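Local coordinates for mandelate racemase/muconate lactonizing enzyme family protein (Azoarcus sp., PDB 2QDE) that belongs to the mandelate racemase/muconate lactonizing enzyme family of the enolase superfamily and carries a barium ion in its metal site, at residues A[67-70]-A[71-75]; A[80-83]-A[84-87]; A[198-201]-A[202-206]. One frame throughout, in Å; residues are numbered along the deposited sequence.

How the contacts relate
Contacts 1 and 2 both belong to the N-terminal domain and follow one another along the chain, contact 1 on helix 62-78 and contact 2 in the loop that leads from it into helix 86-96; their centres are 16 Å apart. Contact 3 opens helix 202-212 in the C-terminal barrel domain, with its centre about 45 Å from that of contact 2. Contact 1 is the most buried, a helix segment of sulfur, rings and backbone bonds with one serine-aspartate pair at its edge. Contacts 2 and 3 are partly buried helix starts, where side-chain oxygens take backbone N-H groups and a water bridges the two segments, yet contact 3 also packs an indole on its helix.

Contact 1 of 3, residues A[67-70]-A[71-75]; sequences SMIC and DFFAP
M68 lies against both phenylalanine rings, meeting each in a different way. Its CG stands over one face of the F73 ring, offset toward the rim, at 3.9 Å from the ring centroid and 26° off the normal, a CH-pi contact. SD lies above that face at a greater distance, 4.8 Å from the F73 centroid. The same sulfur approaches the F72 ring obliquely, 3.7 Å from F72 CD2, and S67 O sits at the edge of the F72 ring, near its plane. The M68 chain leaves with CG anti to the backbone N (chi1 -168°), and a bend at chi2 (55°) places SD near both rings. Farther along the F73 ring, CD2 touches I69 CG1 at 4.0 Å.

On the polar side, D71 OD2 accepts from S67 OG (2.8 Å) on its anti lone pair; OG also has a weak hydrogen bond to T61 OG1 of a second subunit. D71 OD1 makes a salt bridge to R385, so each carboxylate oxygen has a partner, consistent with a charged form.

The backbone widens here. F73 N bonds to M68 O and A74 N to I69 O, both five residues apart, whereas F72 N reaches M68 O only weakly. I69 and F73 also pack on V107 of helix 101-119, and S67, M68, D71 and F72 meet T61 or D63 of the second subunit. This is a stretch of pi-type turn in helix 62-78 of the N-terminal domain, kinked at P75, which has no N-H to give, with the two Met-aromatic contacts set beside it.

Contact 2 of 3, residues A[80-83]-A[84-87]; sequences GEDP and TKIE
D82 and T84 are joined through one carboxylate oxygen. D82 OD1 accepts from T84 OG1 at 2.6 Å and from T84 N at 3.0 Å, both donors coming from the same face of the carboxylate, well out of its plane. The conformations explain the double grip: with CG anti to the backbone N (chi1 -178°), the D82 carboxylate reaches forward to T84, and T84 holds OG1 between its backbone N and carbonyl carbon (chi1 57°), so that hydroxyl and amide converge on one acceptor. The D82 OD1 to T84 N bond makes an Asx turn, with the T84 hydroxyl as second donor, and it fixes the rotation of both side chains.

K85 N closes the type I turn from D82 to K85 by bonding to D82 O at 3.1 Å. The K85 side chain runs extended beyond CG and crosses D82 and E81 at about right angles, its CD 3.9 Å from D82 CB. E81, bent at chi2, curls so that OE2 accepts the N-H of D82 on its anti lone pair. E81 OE2 and K85 NZ are 4.3 Å apart, beyond a salt bridge, and a water bridges them, donating to OE2 and accepting from NZ; E81 OE1 has its own salt bridge to K88.

The turn delivers the chain from helix 62-78 into helix 86-96, with K85 at the N-cap position. G80 and E81 make backbone hydrogen bonds to I5 of strand 5-15; P83 packs on L111 and L114 of helix 101-119, and I86 on L278 of helix 277-290.

Contact 3 of 3, residues A[198-201]-A[202-206]; sequences GAWT and YDQAL
Hydrogen bonds dominate the junction between T201 and the first turn of helix 202-212. Q204 OE1 accepts the N-H of T201 at 3.1 Å, in the carbonyl plane and on a lone pair, with a straight N-H approach of 161°. T201 OG1 lies only 2.4 Å from D203 OD1, so short that the detail of this hydrogen bond is doubtful. Both partners set the group between backbone N and carbonyl carbon (chi1 60° in T201), which brings hydroxyl and carboxylate together at the helix start. The backbone adds A205 N to T201 O, the opening bond of the helix, at 3.1 Å.

Water extends the polar network. One molecule donates both to A199 O, at 2.5 Å, and to Q204 OE1, at 2.7 Å, so the amide oxygen holds two donors and ties the loop residue A199 to the helix.

Apolar packing adjoins the polar contact, the W200 ring touching both Q204 and A205. On the six-membered part of the indole, CE3 comes to 3.4 Å from A205 CA and to 3.7 Å from A205 CB, and the indole meets the Q204 amide obliquely, with the two planes 59° apart. W200 also touches P223, T208 and I209, which places the ring along the flank of helix 202-212. Y202 turns the other way, giving its hydroxyl to D265 of a fourth subunit and its ring to R234 in a cation-pi contact.

T201 is the N-cap residue, and its N-H bonded to the Q204 side chain is one half of a capping box; the other half, Q204 N to T201 OG1, is not made, and OG1 lies against D203 instead. The chemistry implies that this helix start, which follows the loop after metal-site residues D195 and N197, is fixed by side-chain acceptors and probably favoured by the negative D203 at the first turn.

Contact 1 of 3, residues A[67-70]-A[71-75]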
loop_
_atom_site.group_PDB
_atom_site.type_symbol
_atom_site.label_atom_id
_atom_site.label_comp_id
_atom_site.label_asym_id
_atom_site.label_seq_id
_atom_site.Cartn_x
_atom_site.Cartn_y
_atom_site.Cartn_z
ATOM N N SER A 67 -4.491 -43.088 -11.535
ATOM C CA SER A 67 -3.244 -43.371 -10.848
ATOM C C SER A 67 -3.180 -42.725 -9.469
ATOM O O SER A 67 -2.832 -43.383 -8.488
ATOM C CB SER A 67 -2.054 -42.910 -11.682
ATOM O OG SER A 67 -0.848 -43.240 -11.020
ATOM N N MET A 68 -3.518 -41.443 -9.376
ATOM C CA MET A 68 -3.445 -40.795 -8.076
ATOM C C MET A 68 -4.360 -41.477 -7.066
ATOM O O MET A 68 -3.969 -41.694 -5.924
ATOM C CB MET A 68 -3.787 -39.306 -8.173
ATOM C CG MET A 68 -3.437 -38.528 -6.899
ATOM S SD MET A 68 -1.704 -38.723 -6.399
ATOM C CE MET A 68 -0.887 -37.955 -7.725
ATOM N N ILE A 69 -5.567 -41.832 -7.484
ATOM C CA ILE A 69 -6.499 -42.488 -6.574
ATOM C C ILE A 69 -6.053 -43.911 -6.216
ATOM O O ILE A 69 -6.046 -44.288 -5.048
ATOM C CB ILE A 69 -7.924 -42.555 -7.176
ATOM C CG1 ILE A 69 -8.520 -41.147 -7.270
ATOM C CG2 ILE A 69 -8.820 -43.443 -6.317
ATOM C CD1 ILE A 69 -9.939 -41.116 -7.799
ATOM N N CYS A 70 -5.675 -44.688 -7.222
ATOM C CA CYS A 70 -5.268 -46.070 -6.988
ATOM C C CYS A 70 -3.863 -46.296 -6.447
ATOM O O CYS A 70 -3.672 -47.120 -5.549
ATOM C CB CYS A 70 -5.469 -46.877 -8.266
ATOM S SG CYS A 70 -7.213 -47.029 -8.706
ATOM N N ASP A 71 -2.885 -45.568 -6.970
ATOM C CA ASP A 71 -1.503 -45.733 -6.530
ATOM C C ASP A 71 -1.131 -44.960 -5.275
ATOM O O ASP A 71 -0.122 -45.264 -4.638
ATOM C CB ASP A 71 -0.535 -45.338 -7.651
ATOM C CG ASP A 71 -0.583 -46.291 -8.832
ATOM O OD1 ASP A 71 -0.466 -47.513 -8.607
ATOM O OD2 ASP A 71 -0.726 -45.823 -9.979
ATOM N N PHE A 72 -1.940 -43.965 -4.917
ATOM C CA PHE A 72 -1.653 -43.144 -3.750
ATOM C C PHE A 72 -2.775 -43.020 -2.725
ATOM O O PHE A 72 -2.637 -43.491 -1.595
ATOM C CB PHE A 72 -1.221 -41.750 -4.207
ATOM C CG PHE A 72 0.100 -41.739 -4.912
ATOM C CD1 PHE A 72 1.287 -41.637 -4.188
ATOM C CD2 PHE A 72 0.165 -41.882 -6.296
ATOM C CE1 PHE A 72 2.524 -41.679 -4.834
ATOM C CE2 PHE A 72 1.397 -41.926 -6.950
ATOM C CZ PHE A 72 2.577 -41.823 -6.218
ATOM N N PHE A 73 -3.878 -42.383 -3.103
ATOM C CA PHE A 73 -4.967 -42.212 -2.154
ATOM C C PHE A 73 -5.442 -43.536 -1.552
ATOM O O PHE A 73 -5.610 -43.638 -0.334
ATOM C CB PHE A 73 -6.148 -41.481 -2.805
ATOM C CG PHE A 73 -5.836 -40.062 -3.226
ATOM C CD1 PHE A 73 -4.848 -39.320 -2.569
ATOM C CD2 PHE A 73 -6.547 -39.459 -4.268
ATOM C CE1 PHE A 73 -4.569 -37.994 -2.944
ATOM C CE2 PHE A 73 -6.277 -38.132 -4.648
ATOM C CZ PHE A 73 -5.284 -37.404 -3.981
ATOM N N ALA A 74 -5.642 -44.540 -2.405
ATOM C CA ALA A 74 -6.121 -45.853 -1.968
ATOM C C ALA A 74 -5.278 -46.529 -0.885
ATOM O O ALA A 74 -5.782 -46.830 0.194
ATOM C CB ALA A 74 -6.274 -46.792 -3.183
ATOM N N PRO A 75 -3.986 -46.783 -1.153
ATOM C CA PRO A 75 -3.186 -47.434 -0.111
ATOM C C PRO A 75 -2.812 -46.540 1.071
ATOM O O PRO A 75 -2.847 -46.971 2.224
ATOM C CB PRO A 75 -1.956 -47.927 -0.879
ATOM C CG PRO A 75 -1.787 -46.879 -1.933
ATOM C CD PRO A 75 -3.208 -46.635 -2.399
#

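Contact 2 of 3, residues A[80-83]-A[84-87]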
loop_
_atom_site.group_PDB
_atom_site.type_symbol
_atom_site.label_atom_id
_atom_site.label_comp_id
_atom_site.label_asym_id
_atom_site.label_seq_id
_atom_site.Cartn_x
_atom_site.Cartn_y
_atom_site.Cartn_z
ATOM N N GLY A 80 -8.909 -49.317 4.564
ATOM C CA GLY A 80 -8.868 -49.552 5.996
ATOM C C GLY A 80 -9.361 -48.376 6.824
ATOM O O GLY A 80 -9.412 -48.455 8.052
ATOM N N GLU A 81 -9.742 -47.289 6.159
ATOM C CA GLU A 81 -10.210 -46.092 6.855
ATOM C C GLU A 81 -11.731 -45.993 6.992
ATOM O O GLU A 81 -12.482 -46.519 6.167
ATOM C CB GLU A 81 -9.674 -44.836 6.140
ATOM C CG GLU A 81 -10.074 -43.520 6.802
ATOM C CD GLU A 81 -9.530 -43.405 8.214
ATOM O OE1 GLU A 81 -8.414 -42.874 8.383
ATOM O OE2 GLU A 81 -10.212 -43.868 9.153
ATOM N N ASP A 82 -12.164 -45.310 8.051
ATOM C CA ASP A 82 -13.574 -45.067 8.344
ATOM C C ASP A 82 -14.004 -43.940 7.389
ATOM O O ASP A 82 -13.492 -42.824 7.470
ATOM C CB ASP A 82 -13.718 -44.617 9.809
ATOM C CG ASP A 82 -15.160 -44.397 10.226
ATOM O OD1 ASP A 82 -16.020 -44.160 9.346
ATOM O OD2 ASP A 82 -15.432 -44.442 11.451
ATOM N N PRO A 83 -14.959 -44.219 6.486
ATOM C CA PRO A 83 -15.436 -43.227 5.520
ATOM C C PRO A 83 -16.093 -41.977 6.097
ATOM O O PRO A 83 -16.195 -40.958 5.408
ATOM C CB PRO A 83 -16.378 -44.038 4.632
ATOM C CG PRO A 83 -16.951 -45.023 5.587
ATOM C CD PRO A 83 -15.747 -45.460 6.389
ATOM N N THR A 84 -16.533 -42.044 7.351
ATOM C CA THR A 84 -17.167 -40.895 7.991
ATOM C C THR A 84 -16.161 -39.783 8.309
ATOM O O THR A 84 -16.544 -38.636 8.541
ATOM C CB THR A 84 -17.856 -41.281 9.330
ATOM O OG1 THR A 84 -16.896 -41.888 10.207
ATOM C CG2 THR A 84 -19.018 -42.227 9.089
ATOM N N LYS A 85 -14.881 -40.133 8.326
ATOM C CA LYS A 85 -13.826 -39.173 8.642
ATOM C C LYS A 85 -13.409 -38.371 7.413
ATOM O O LYS A 85 -12.271 -38.450 6.949
ATOM C CB LYS A 85 -12.635 -39.918 9.249
ATOM C CG LYS A 85 -13.016 -40.677 10.514
ATOM C CD LYS A 85 -11.842 -41.404 11.132
ATOM C CE LYS A 85 -12.229 -41.976 12.482
ATOM N NZ LYS A 85 -11.062 -42.592 13.176
ATOM N N ILE A 86 -14.356 -37.591 6.900
ATOM C CA ILE A 86 -14.128 -36.774 5.716
ATOM C C ILE A 86 -13.116 -35.649 5.926
ATOM O O ILE A 86 -12.252 -35.452 5.079
ATOM C CB ILE A 86 -15.464 -36.214 5.174
ATOM C CG1 ILE A 86 -16.339 -37.383 4.688
ATOM C CG2 ILE A 86 -15.206 -35.255 4.011
ATOM C CD1 ILE A 86 -17.724 -36.974 4.212
ATOM N N GLU A 87 -13.212 -34.915 7.036
ATOM C CA GLU A 87 -12.246 -33.844 7.311
ATOM C C GLU A 87 -10.833 -34.444 7.311
ATOM O O GLU A 87 -9.915 -33.915 6.684
ATOM C CB GLU A 87 -12.495 -33.201 8.686
ATOM C CG GLU A 87 -13.650 -32.199 8.781
ATOM C CD GLU A 87 -13.236 -30.756 8.487
ATOM O OE1 GLU A 87 -12.042 -30.409 8.652
ATOM O OE2 GLU A 87 -14.120 -29.957 8.109
HETATM O O HOH W 1 -9.235 -43.879 11.678
#

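Contact 3 of 3, residues A[198-201]-A[202-206]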
loop_
_atom_site.group_PDB
_atom_site.type_symbol
_atom_site.label_atom_id
_atom_site.label_comp_id
_atom_site.label_asym_id
_atom_site.label_seq_id
_atom_site.Cartn_x
_atom_site.Cartn_y
_atom_site.Cartn_z
ATOM N N GLY A 198 -10.243 -17.310 -20.171
ATOM C CA GLY A 198 -8.903 -16.761 -20.033
ATOM C C GLY A 198 -8.010 -16.721 -21.259
ATOM O O GLY A 198 -6.781 -16.687 -21.136
ATOM N N ALA A 199 -8.614 -16.680 -22.439
ATOM C CA ALA A 199 -7.855 -16.675 -23.687
ATOM C C ALA A 199 -7.302 -15.327 -24.162
ATOM O O ALA A 199 -6.582 -15.284 -25.165
ATOM C CB ALA A 199 -8.713 -17.295 -24.804
ATOM N N TRP A 200 -7.603 -14.233 -23.461
ATOM C CA TRP A 200 -7.130 -12.926 -23.914
ATOM C C TRP A 200 -5.886 -12.307 -23.281
ATOM O O TRP A 200 -5.602 -12.503 -22.100
ATOM C CB TRP A 200 -8.253 -11.893 -23.803
ATOM C CG TRP A 200 -9.396 -12.110 -24.747
ATOM C CD1 TRP A 200 -9.381 -12.840 -25.903
ATOM C CD2 TRP A 200 -10.718 -11.576 -24.623
ATOM N NE1 TRP A 200 -10.616 -12.795 -26.502
ATOM C CE2 TRP A 200 -11.457 -12.026 -25.737
ATOM C CE3 TRP A 200 -11.352 -10.760 -23.676
ATOM C CZ2 TRP A 200 -12.803 -11.689 -25.933
ATOM C CZ3 TRP A 200 -12.695 -10.422 -23.869
ATOM C CH2 TRP A 200 -13.403 -10.888 -24.990
ATOM N N THR A 201 -5.140 -11.556 -24.093
ATOM C CA THR A 201 -3.980 -10.829 -23.593
ATOM C C THR A 201 -4.684 -9.551 -23.123
ATOM O O THR A 201 -5.830 -9.300 -23.512
ATOM C CB THR A 201 -2.951 -10.486 -24.714
ATOM O OG1 THR A 201 -3.572 -9.662 -25.708
ATOM C CG2 THR A 201 -2.433 -11.760 -25.383
ATOM N N TYR A 202 -4.031 -8.742 -22.302
ATOM C CA TYR A 202 -4.684 -7.541 -21.797
ATOM C C TYR A 202 -5.318 -6.620 -22.848
ATOM O O TYR A 202 -6.474 -6.221 -22.706
ATOM C CB TYR A 202 -3.716 -6.741 -20.936
ATOM C CG TYR A 202 -4.348 -5.504 -20.370
ATOM C CD1 TYR A 202 -5.224 -5.575 -19.284
ATOM C CD2 TYR A 202 -4.110 -4.259 -20.951
ATOM C CE1 TYR A 202 -5.852 -4.421 -18.789
ATOM C CE2 TYR A 202 -4.732 -3.110 -20.473
ATOM C CZ TYR A 202 -5.595 -3.196 -19.398
ATOM O OH TYR A 202 -6.195 -2.047 -18.950
ATOM N N ASP A 203 -4.564 -6.276 -23.890
ATOM C CA ASP A 203 -5.058 -5.394 -24.951
ATOM C C ASP A 203 -6.287 -5.958 -25.650
ATOM O O ASP A 203 -7.234 -5.220 -25.939
ATOM C CB ASP A 203 -3.949 -5.117 -25.977
ATOM C CG ASP A 203 -3.393 -6.386 -26.590
ATOM O OD1 ASP A 203 -3.061 -7.314 -25.821
ATOM O OD2 ASP A 203 -3.275 -6.451 -27.839
ATOM N N GLN A 204 -6.274 -7.259 -25.928
ATOM C CA GLN A 204 -7.415 -7.910 -26.568
ATOM C C GLN A 204 -8.663 -7.704 -25.712
ATOM O O GLN A 204 -9.725 -7.352 -26.218
ATOM C CB GLN A 204 -7.184 -9.419 -26.697
ATOM C CG GLN A 204 -6.444 -9.890 -27.939
ATOM C CD GLN A 204 -6.373 -11.415 -27.997
ATOM O OE1 GLN A 204 -5.913 -12.059 -27.052
ATOM N NE2 GLN A 204 -6.837 -11.998 -29.104
ATOM N N ALA A 205 -8.524 -7.941 -24.410
ATOM C CA ALA A 205 -9.642 -7.802 -23.480
ATOM C C ALA A 205 -10.233 -6.397 -23.501
ATOM O O ALA A 205 -11.438 -6.224 -23.648
ATOM C CB ALA A 205 -9.197 -8.167 -22.064
ATOM N N LEU A 206 -9.375 -5.396 -23.365
ATOM C CA LEU A 206 -9.820 -4.014 -23.360
ATOM C C LEU A 206 -10.623 -3.669 -24.624
ATOM O O LEU A 206 -11.751 -3.177 -24.547
ATOM C CB LEU A 206 -8.598 -3.096 -23.224
ATOM C CG LEU A 206 -8.837 -1.654 -22.785
ATOM C CD1 LEU A 206 -9.837 -1.625 -21.638
ATOM C CD2 LEU A 206 -7.513 -1.028 -22.362
HETATM O O HOH W 2 -4.783 -14.505 -26.755
#